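Local atomic coordinates of Vlm2 (Streptomyces tsusimaensis, PDB entry 6ECB), a protein that helps to build the depsipeptide valinomycin as a nonribosomal peptide synthetase, represented here by its thioesterase domain, a hydrolase that probably releases the finished product. Residues 59-64 with 288-293; 267-272 with 283-288. All coordinates share one frame; numbering follows the deposited sequence.

Interaction 1. Residues 59-64 with 288-293; sequences RHLKGF and LLDRHC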
ATOM      1  N   ARG A  59     -12.955  -3.725   1.797  1.00 20.54           N
ATOM      2  CA  ARG A  59     -14.259  -4.155   2.266  1.00 21.22           C
ATOM      3  C   ARG A  59     -15.277  -3.026   2.257  1.00 22.71           C
ATOM      4  O   ARG A  59     -16.479  -3.305   2.247  1.00 23.07           O
ATOM      5  CB  ARG A  59     -14.170  -4.732   3.687  1.00 24.46           C
ATOM      6  CG  ARG A  59     -13.507  -6.097   3.754  1.00 33.59           C
ATOM      7  CD  ARG A  59     -14.091  -6.879   4.933  1.00 78.52           C
ATOM      8  NE  ARG A  59     -13.935  -6.107   6.156  1.00 73.42           N
ATOM      9  CZ  ARG A  59     -14.616  -6.303   7.277  1.00 52.77           C
ATOM     10  NH1 ARG A  59     -14.372  -5.528   8.322  1.00 54.97           N
ATOM     11  NH2 ARG A  59     -15.529  -7.264   7.370  1.00 70.20           N
ATOM     12  N   HIS A  60     -14.829  -1.775   2.309  1.00 21.80           N
ATOM     13  CA  HIS A  60     -15.747  -0.648   2.368  1.00 20.50           C
ATOM     14  C   HIS A  60     -16.098  -0.079   0.995  1.00 21.08           C
ATOM     15  O   HIS A  60     -17.139   0.592   0.862  1.00 24.06           O
ATOM     16  CB  HIS A  60     -15.147   0.468   3.229  1.00 20.81           C
ATOM     17  CG  HIS A  60     -15.267   0.218   4.707  1.00 21.01           C
ATOM     18  ND1 HIS A  60     -14.389  -0.584   5.399  1.00 21.44           N
ATOM     19  CD2 HIS A  60     -16.152   0.676   5.617  1.00 22.07           C
ATOM     20  CE1 HIS A  60     -14.729  -0.613   6.676  1.00 21.93           C
ATOM     21  NE2 HIS A  60     -15.795   0.146   6.836  1.00 24.91           N
ATOM     22  N   LEU A  61     -15.284  -0.344  -0.017  1.00 22.43           N
ATOM     23  CA  LEU A  61     -15.564   0.166  -1.353  1.00 19.24           C
ATOM     24  C   LEU A  61     -16.813  -0.471  -1.925  1.00 25.35           C
ATOM     25  O   LEU A  61     -17.017  -1.685  -1.834  1.00 27.80           O
ATOM     26  CB  LEU A  61     -14.377  -0.118  -2.276  1.00 18.27           C
ATOM     27  CG  LEU A  61     -13.121   0.657  -1.941  1.00 18.50           C
ATOM     28  CD1 LEU A  61     -11.913   0.058  -2.710  1.00 21.19           C
ATOM     29  CD2 LEU A  61     -13.248   2.141  -2.246  1.00 20.98           C
ATOM     30  N   LYS A  62     -17.653   0.364  -2.520  1.00 23.81           N
ATOM     31  CA  LYS A  62     -18.877  -0.091  -3.149  1.00 23.37           C
ATOM     32  C   LYS A  62     -18.905   0.134  -4.648  1.00 31.11           C
ATOM     33  O   LYS A  62     -19.773  -0.432  -5.323  1.00 29.59           O
ATOM     34  CB  LYS A  62     -20.081   0.620  -2.517  1.00 27.38           C
ATOM     35  CG  LYS A  62     -20.235   0.278  -1.041  1.00 40.56           C
ATOM     36  CD  LYS A  62     -21.563   0.761  -0.449  1.00 50.32           C
ATOM     37  CE  LYS A  62     -21.362   1.510   0.868  1.00 70.92           C
ATOM     38  NZ  LYS A  62     -20.686   2.839   0.673  1.00 84.38           N
ATOM     39  N   GLY A  63     -18.002   0.940  -5.180  1.00 24.33           N
ATOM     40  CA  GLY A  63     -18.081   1.345  -6.570  1.00 27.48           C
ATOM     41  C   GLY A  63     -17.094   0.644  -7.477  1.00 24.51           C
ATOM     42  O   GLY A  63     -16.872   1.090  -8.613  1.00 24.79           O
ATOM     43  N   PHE A  64     -16.495  -0.450  -7.003  1.00 23.60           N
ATOM     44  CA  PHE A  64     -15.443  -1.123  -7.745  1.00 22.68           C
ATOM     45  C   PHE A  64     -15.790  -2.590  -7.921  1.00 24.11           C
ATOM     46  O   PHE A  64     -16.556  -3.174  -7.144  1.00 29.49           O
ATOM     47  CB  PHE A  64     -14.089  -0.959  -7.042  1.00 21.85           C
ATOM     48  CG  PHE A  64     -13.608   0.449  -7.034  1.00 18.83           C
ATOM     49  CD1 PHE A  64     -14.069   1.354  -6.090  1.00 21.13           C
ATOM     50  CD2 PHE A  64     -12.730   0.889  -7.995  1.00 21.02           C
ATOM     51  CE1 PHE A  64     -13.643   2.678  -6.105  1.00 19.50           C
ATOM     52  CE2 PHE A  64     -12.296   2.199  -8.016  1.00 22.49           C
ATOM     53  CZ  PHE A  64     -12.738   3.097  -7.074  1.00 20.15           C
ATOM     54  N   LEU A 288     -15.127   8.409  -0.830  1.00 22.40           N
ATOM     55  CA  LEU A 288     -14.520   9.382  -1.732  1.00 24.96           C
ATOM     56  C   LEU A 288     -13.847   8.710  -2.926  1.00 23.82           C
ATOM     57  O   LEU A 288     -13.903   9.241  -4.049  1.00 22.48           O
ATOM     58  CB  LEU A 288     -13.534  10.251  -0.945  1.00 24.86           C
ATOM     59  CG  LEU A 288     -14.249  11.251  -0.035  1.00 31.24           C
ATOM     60  CD1 LEU A 288     -13.330  11.822   1.032  1.00 31.71           C
ATOM     61  CD2 LEU A 288     -14.841  12.365  -0.856  1.00 34.14           C
ATOM     62  N   LEU A 289     -13.189   7.564  -2.721  1.00 20.53           N
ATOM     63  CA  LEU A 289     -12.679   6.808  -3.870  1.00 20.60           C
ATOM     64  C   LEU A 289     -13.822   6.378  -4.773  1.00 21.26           C
ATOM     65  O   LEU A 289     -13.722   6.452  -6.006  1.00 21.56           O
ATOM     66  CB  LEU A 289     -11.908   5.560  -3.432  1.00 20.55           C
ATOM     67  CG  LEU A 289     -10.399   5.590  -3.419  1.00 24.88           C
ATOM     68  CD1 LEU A 289      -9.944   6.579  -2.367  1.00 30.51           C
ATOM     69  CD2 LEU A 289      -9.849   4.189  -3.123  1.00 26.83           C
ATOM     70  N   ASP A 290     -14.918   5.914  -4.174  1.00 21.65           N
ATOM     71  CA  ASP A 290     -16.083   5.544  -4.967  1.00 21.81           C
ATOM     72  C   ASP A 290     -16.564   6.728  -5.791  1.00 24.42           C
ATOM     73  O   ASP A 290     -16.850   6.598  -6.988  1.00 24.27           O
ATOM     74  CB  ASP A 290     -17.225   5.066  -4.075  1.00 24.52           C
ATOM     75  CG  ASP A 290     -17.060   3.648  -3.568  1.00 25.21           C
ATOM     76  OD1 ASP A 290     -16.264   2.866  -4.110  1.00 24.71           O
ATOM     77  OD2 ASP A 290     -17.798   3.306  -2.598  1.00 23.88           O
ATOM     78  N   ARG A 291     -16.678   7.894  -5.153  1.00 24.24           N
ATOM     79  CA  ARG A 291     -17.244   9.060  -5.827  1.00 25.67           C
ATOM     80  C   ARG A 291     -16.347   9.543  -6.955  1.00 25.52           C
ATOM     81  O   ARG A 291     -16.839   9.907  -8.033  1.00 26.63           O
ATOM     82  CB  ARG A 291     -17.454  10.192  -4.821  1.00 25.55           C
ATOM     83  CG  ARG A 291     -17.975  11.492  -5.439  1.00 42.81           C
ATOM     84  CD  ARG A 291     -18.087  12.600  -4.382  1.00 62.72           C
ATOM     85  NE  ARG A 291     -18.656  12.097  -3.129  1.00 74.39           N
ATOM     86  CZ  ARG A 291     -18.603  12.741  -1.965  1.00 82.41           C
ATOM     87  NH1 ARG A 291     -18.011  13.928  -1.882  1.00 85.13           N
ATOM     88  NH2 ARG A 291     -19.140  12.192  -0.882  1.00 80.77           N
ATOM     89  N   HIS A 292     -15.036   9.601  -6.708  1.00 22.79           N
ATOM     90  CA  HIS A 292     -14.109  10.192  -7.657  1.00 23.67           C
ATOM     91  C   HIS A 292     -13.601   9.217  -8.702  1.00 26.36           C
ATOM     92  O   HIS A 292     -13.289   9.648  -9.821  1.00 24.76           O
ATOM     93  CB  HIS A 292     -12.926  10.811  -6.918  1.00 25.38           C
ATOM     94  CG  HIS A 292     -13.279  12.065  -6.200  1.00 31.30           C
ATOM     95  ND1 HIS A 292     -13.264  13.300  -6.813  1.00 32.90           N
ATOM     96  CD2 HIS A 292     -13.672  12.278  -4.924  1.00 29.84           C
ATOM     97  CE1 HIS A 292     -13.631  14.221  -5.941  1.00 38.61           C
ATOM     98  NE2 HIS A 292     -13.884  13.630  -4.788  1.00 33.66           N
ATOM     99  N   CYS A 293     -13.519   7.927  -8.378  1.00 21.23           N
ATOM    100  CA  CYS A 293     -12.884   6.946  -9.248  1.00 20.90           C
ATOM    101  C   CYS A 293     -13.743   5.748  -9.588  1.00 22.26           C
ATOM    102  O   CYS A 293     -13.432   5.057 -10.562  1.00 20.85           O
ATOM    103  CB  CYS A 293     -11.585   6.437  -8.618  1.00 21.52           C
ATOM    104  SG  CYS A 293     -10.343   7.749  -8.441  1.00 22.56           S
TER
HETATM  105  O   HOH W   1     -17.811   3.202   0.114  1.00 29.04           O
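The carboxylate of Asp290 meets two successive backbone N-H groups of the turn at residues 61-64. Asp290 CG is anti to the carbonyl carbon (chi1 -78°), which swings the acid across from the helix. Asp290 OD2 uses its syn lone pair to accept from Lys62 N at 2.9 Å, with an N-H...O angle of 157°. Asp290 OD1 accepts a weak bond from Gly63 N, short at 2.8 Å but bent. One water bonds to Asp290 OD2, His60 O and Lys62 NZ, and so bridges the ammonium and the acid; Lys62 NZ and Asp290 OD2 are 4.4 Å apart. The positive charge nearby would probably help keep Asp290 ionised. Phe64 turns the edge of its ring to the same acid, Phe64 CE1 lying 3.3 Å from Asp290 OD1, with ring and carboxylate planes 32° apart. Phe64 CZ packs against Cys293 CB at 3.9 Å. Beside the acid, Leu61 crosses Leu289 obliquely, with Leu61 CD2 3.9 Å from Leu289 CB. An alanine in place of Asp290 would remove both carboxylate oxygens and would probably leave the turn less firmly held. The arrangement joins the turn between helix 55-60 and strand 67-71 to the C-terminal helix of an alpha/beta-hydrolase fold.

Interaction 2. Residues 267-272 with 283-288; sequences VDIPGD and SEVAQL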
ATOM      1  N   VAL A 267      -7.839  15.201  -3.707  1.00 21.42           N
ATOM      2  CA  VAL A 267      -9.047  15.006  -2.906  1.00 23.67           C
ATOM      3  C   VAL A 267      -8.654  14.922  -1.434  1.00 22.96           C
ATOM      4  O   VAL A 267      -7.862  14.059  -1.042  1.00 23.27           O
ATOM      5  CB  VAL A 267      -9.801  13.731  -3.323  1.00 24.89           C
ATOM      6  CG1 VAL A 267     -11.051  13.528  -2.465  1.00 26.53           C
ATOM      7  CG2 VAL A 267     -10.176  13.791  -4.792  1.00 30.71           C
ATOM      8  N   ASP A 268      -9.222  15.798  -0.612  1.00 25.24           N
ATOM      9  CA  ASP A 268      -8.939  15.753   0.816  1.00 25.96           C
ATOM     10  C   ASP A 268      -9.716  14.593   1.444  1.00 26.95           C
ATOM     11  O   ASP A 268     -10.891  14.373   1.115  1.00 29.85           O
ATOM     12  CB  ASP A 268      -9.342  17.068   1.493  1.00 29.58           C
ATOM     13  CG  ASP A 268      -8.433  18.249   1.136  1.00 38.24           C
ATOM     14  OD1 ASP A 268      -7.406  18.094   0.464  1.00 35.01           O
ATOM     15  OD2 ASP A 268      -8.749  19.362   1.571  1.00 42.34           O
ATOM     16  N   ILE A 269      -9.069  13.872   2.359  1.00 24.23           N
ATOM     17  CA  ILE A 269      -9.718  12.770   3.077  1.00 25.50           C
ATOM     18  C   ILE A 269      -9.500  12.945   4.574  1.00 28.83           C
ATOM     19  O   ILE A 269      -8.535  13.594   5.010  1.00 27.08           O
ATOM     20  CB  ILE A 269      -9.193  11.393   2.610  1.00 24.17           C
ATOM     21  CG1 ILE A 269      -7.656  11.330   2.617  1.00 23.24           C
ATOM     22  CG2 ILE A 269      -9.708  11.088   1.207  1.00 25.76           C
ATOM     23  CD1 ILE A 269      -7.064   9.929   2.464  1.00 21.98           C
ATOM     24  N   PRO A 270     -10.360  12.340   5.395  1.00 28.98           N
ATOM     25  CA  PRO A 270     -10.200  12.438   6.847  1.00 28.35           C
ATOM     26  C   PRO A 270      -9.139  11.488   7.371  1.00 27.26           C
ATOM     27  O   PRO A 270      -8.646  10.595   6.682  1.00 30.03           O
ATOM     28  CB  PRO A 270     -11.587  12.042   7.380  1.00 34.77           C
ATOM     29  CG  PRO A 270     -12.067  11.053   6.386  1.00 38.89           C
ATOM     30  CD  PRO A 270     -11.564  11.566   5.032  1.00 32.26           C
ATOM     31  N   GLY A 271      -8.840  11.665   8.652  1.00 31.12           N
ATOM     32  CA  GLY A 271      -7.855  10.843   9.316  1.00 28.42           C
ATOM     33  C   GLY A 271      -6.467  11.441   9.215  1.00 30.12           C
ATOM     34  O   GLY A 271      -6.270  12.587   8.791  1.00 37.04           O
ATOM     35  N   ASP A 272      -5.490  10.637   9.610  1.00 29.65           N
ATOM     36  CA  ASP A 272      -4.104  10.965   9.300  1.00 37.23           C
ATOM     37  C   ASP A 272      -3.451   9.775   8.610  1.00 35.97           C
ATOM     38  O   ASP A 272      -4.133   8.811   8.253  1.00 29.37           O
ATOM     39  CB  ASP A 272      -3.345  11.396  10.555  1.00 55.61           C
ATOM     40  CG  ASP A 272      -3.282  10.318  11.602  1.00 50.24           C
ATOM     41  OD1 ASP A 272      -3.018   9.146  11.237  1.00 49.25           O
ATOM     42  OD2 ASP A 272      -3.475  10.658  12.792  1.00 72.19           O
ATOM     43  N   SER A 283     -13.998   4.295   6.062  1.00 21.78           N
ATOM     44  CA  SER A 283     -15.286   4.301   5.380  1.00 21.40           C
ATOM     45  C   SER A 283     -15.477   5.572   4.564  1.00 23.82           C
ATOM     46  O   SER A 283     -16.088   5.542   3.487  1.00 24.20           O
ATOM     47  CB  SER A 283     -16.447   4.137   6.375  1.00 25.71           C
ATOM     48  OG  SER A 283     -16.530   5.228   7.276  1.00 28.99           O
ATOM     49  N   GLU A 284     -14.995   6.712   5.071  1.00 25.60           N
ATOM     50  CA  GLU A 284     -15.122   7.956   4.324  1.00 27.73           C
ATOM     51  C   GLU A 284     -14.113   8.015   3.184  1.00 23.21           C
ATOM     52  O   GLU A 284     -14.419   8.547   2.105  1.00 24.86           O
ATOM     53  CB  GLU A 284     -14.944   9.155   5.254  1.00 30.14           C
ATOM     54  CG  GLU A 284     -15.422  10.458   4.631  1.00 56.02           C
ATOM     55  CD  GLU A 284     -15.559  11.579   5.649  1.00 76.80           C
ATOM     56  OE1 GLU A 284     -15.701  11.280   6.859  1.00 84.63           O
ATOM     57  OE2 GLU A 284     -15.522  12.758   5.235  1.00 80.17           O
ATOM     58  N   VAL A 285     -12.909   7.483   3.405  1.00 21.76           N
ATOM     59  CA  VAL A 285     -11.942   7.346   2.323  1.00 21.11           C
ATOM     60  C   VAL A 285     -12.541   6.529   1.188  1.00 23.68           C
ATOM     61  O   VAL A 285     -12.462   6.909   0.015  1.00 21.60           O
ATOM     62  CB  VAL A 285     -10.651   6.693   2.837  1.00 21.07           C
ATOM     63  CG1 VAL A 285      -9.687   6.429   1.695  1.00 20.04           C
ATOM     64  CG2 VAL A 285     -10.007   7.563   3.910  1.00 21.16           C
ATOM     65  N   ALA A 286     -13.166   5.399   1.529  1.00 22.05           N
ATOM     66  CA  ALA A 286     -13.799   4.546   0.526  1.00 20.99           C
ATOM     67  C   ALA A 286     -14.900   5.287  -0.224  1.00 21.22           C
ATOM     68  O   ALA A 286     -15.009   5.172  -1.450  1.00 21.37           O
ATOM     69  CB  ALA A 286     -14.379   3.280   1.197  1.00 23.51           C
ATOM     70  N   GLN A 287     -15.746   6.035   0.497  1.00 21.10           N
ATOM     71  CA  GLN A 287     -16.818   6.792  -0.141  1.00 22.98           C
ATOM     72  C   GLN A 287     -16.258   7.774  -1.158  1.00 23.31           C
ATOM     73  O   GLN A 287     -16.834   7.963  -2.237  1.00 23.82           O
ATOM     74  CB  GLN A 287     -17.636   7.518   0.932  1.00 28.26           C
ATOM     75  CG  GLN A 287     -18.710   8.439   0.424  1.00 47.40           C
ATOM     76  CD  GLN A 287     -19.616   8.931   1.556  1.00 72.20           C
ATOM     77  OE1 GLN A 287     -20.126   8.131   2.356  1.00 58.04           O
ATOM     78  NE2 GLN A 287     -19.806  10.249   1.637  1.00 75.15           N
ATOM     79  N   LEU A 288     -15.127   8.409  -0.830  1.00 22.40           N
ATOM     80  CA  LEU A 288     -14.520   9.382  -1.732  1.00 24.96           C
ATOM     81  C   LEU A 288     -13.847   8.710  -2.926  1.00 23.82           C
ATOM     82  O   LEU A 288     -13.903   9.241  -4.049  1.00 22.48           O
ATOM     83  CB  LEU A 288     -13.534  10.251  -0.945  1.00 24.86           C
ATOM     84  CG  LEU A 288     -14.249  11.251  -0.035  1.00 31.24           C
ATOM     85  CD1 LEU A 288     -13.330  11.822   1.032  1.00 31.71           C
ATOM     86  CD2 LEU A 288     -14.841  12.365  -0.856  1.00 34.14           C
TER
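Pro270 lays its ring against the side chain of Glu284, and the two cross obliquely. Pro270 CG makes the touch, 3.6 Å from Glu284 CB and equally near Glu284 CD. Glu284 CG is anti to the backbone N (chi1 -165°), and the chain runs on extended from there. Glu284 thus lies along the ring from CB to its carboxylate, whose carbon touches Pro270 CG.

Val285, the next residue of the helix, points CG2 into the bend of the loop. Val285 CG2 is 4.0 Å from Ile269 CD1 and 4.4 Å from Pro270 CD. Ile269 holds CG1 wedged between N and C (chi1 50°). This brings CD1 to the valine, while its other branch, CG2, meets Leu288.

Leu288 sits one helical turn beyond Glu284 and splits its two methyls. Leu288 CD1 lies 3.7 Å from Ile269 CG2 and 3.5 Å from Asp268 O. Leu288 CD2 faces Val267 CG1 at 4.3 Å. The carboxylate of Asp268 leads away from the helix and forms salt bridges with Arg241 and Lys243.

Beyond Pro270 the loop runs toward His273, the probable histidine of a Ser-His-Asp triad with Ser111 and Asp138. Ile269 lies near that group without touching it.

The contact is carried mostly by methyl, methylene and proline carbons, with Asp268 O and the Glu284 carboxylate also taking part, and there is no hydrogen bond between the two segments. Proline has no N-H to offer, and the buried Pro270 O has no partner in the model. Shape and the exclusion of water therefore probably hold the helix against strand 264-268 and the loop that follows it.

In the fold
Both contacts use the last helix, 281-293, and they share Leu288. Their centres are about 10 Å apart, on the same side of the chain's centre. Along the sequence 59-64 comes first, then 267-272, then the helix. Interaction 2 is a local contact between strand 264-268 with its following loop and the helix, nested inside the long loop that interaction 1 closes. The two also touch directly: His60 packs on Ser283 and Ala286, and His292 on Val267. The helix thus bridges the turn after helix 55-60 and the edge strand 264-268 with the loop after it. In this alpha/beta-hydrolase thioesterase domain, interaction 1 ties an early turn to the last helix, while interaction 2 packs the same helix near the probable catalytic triad.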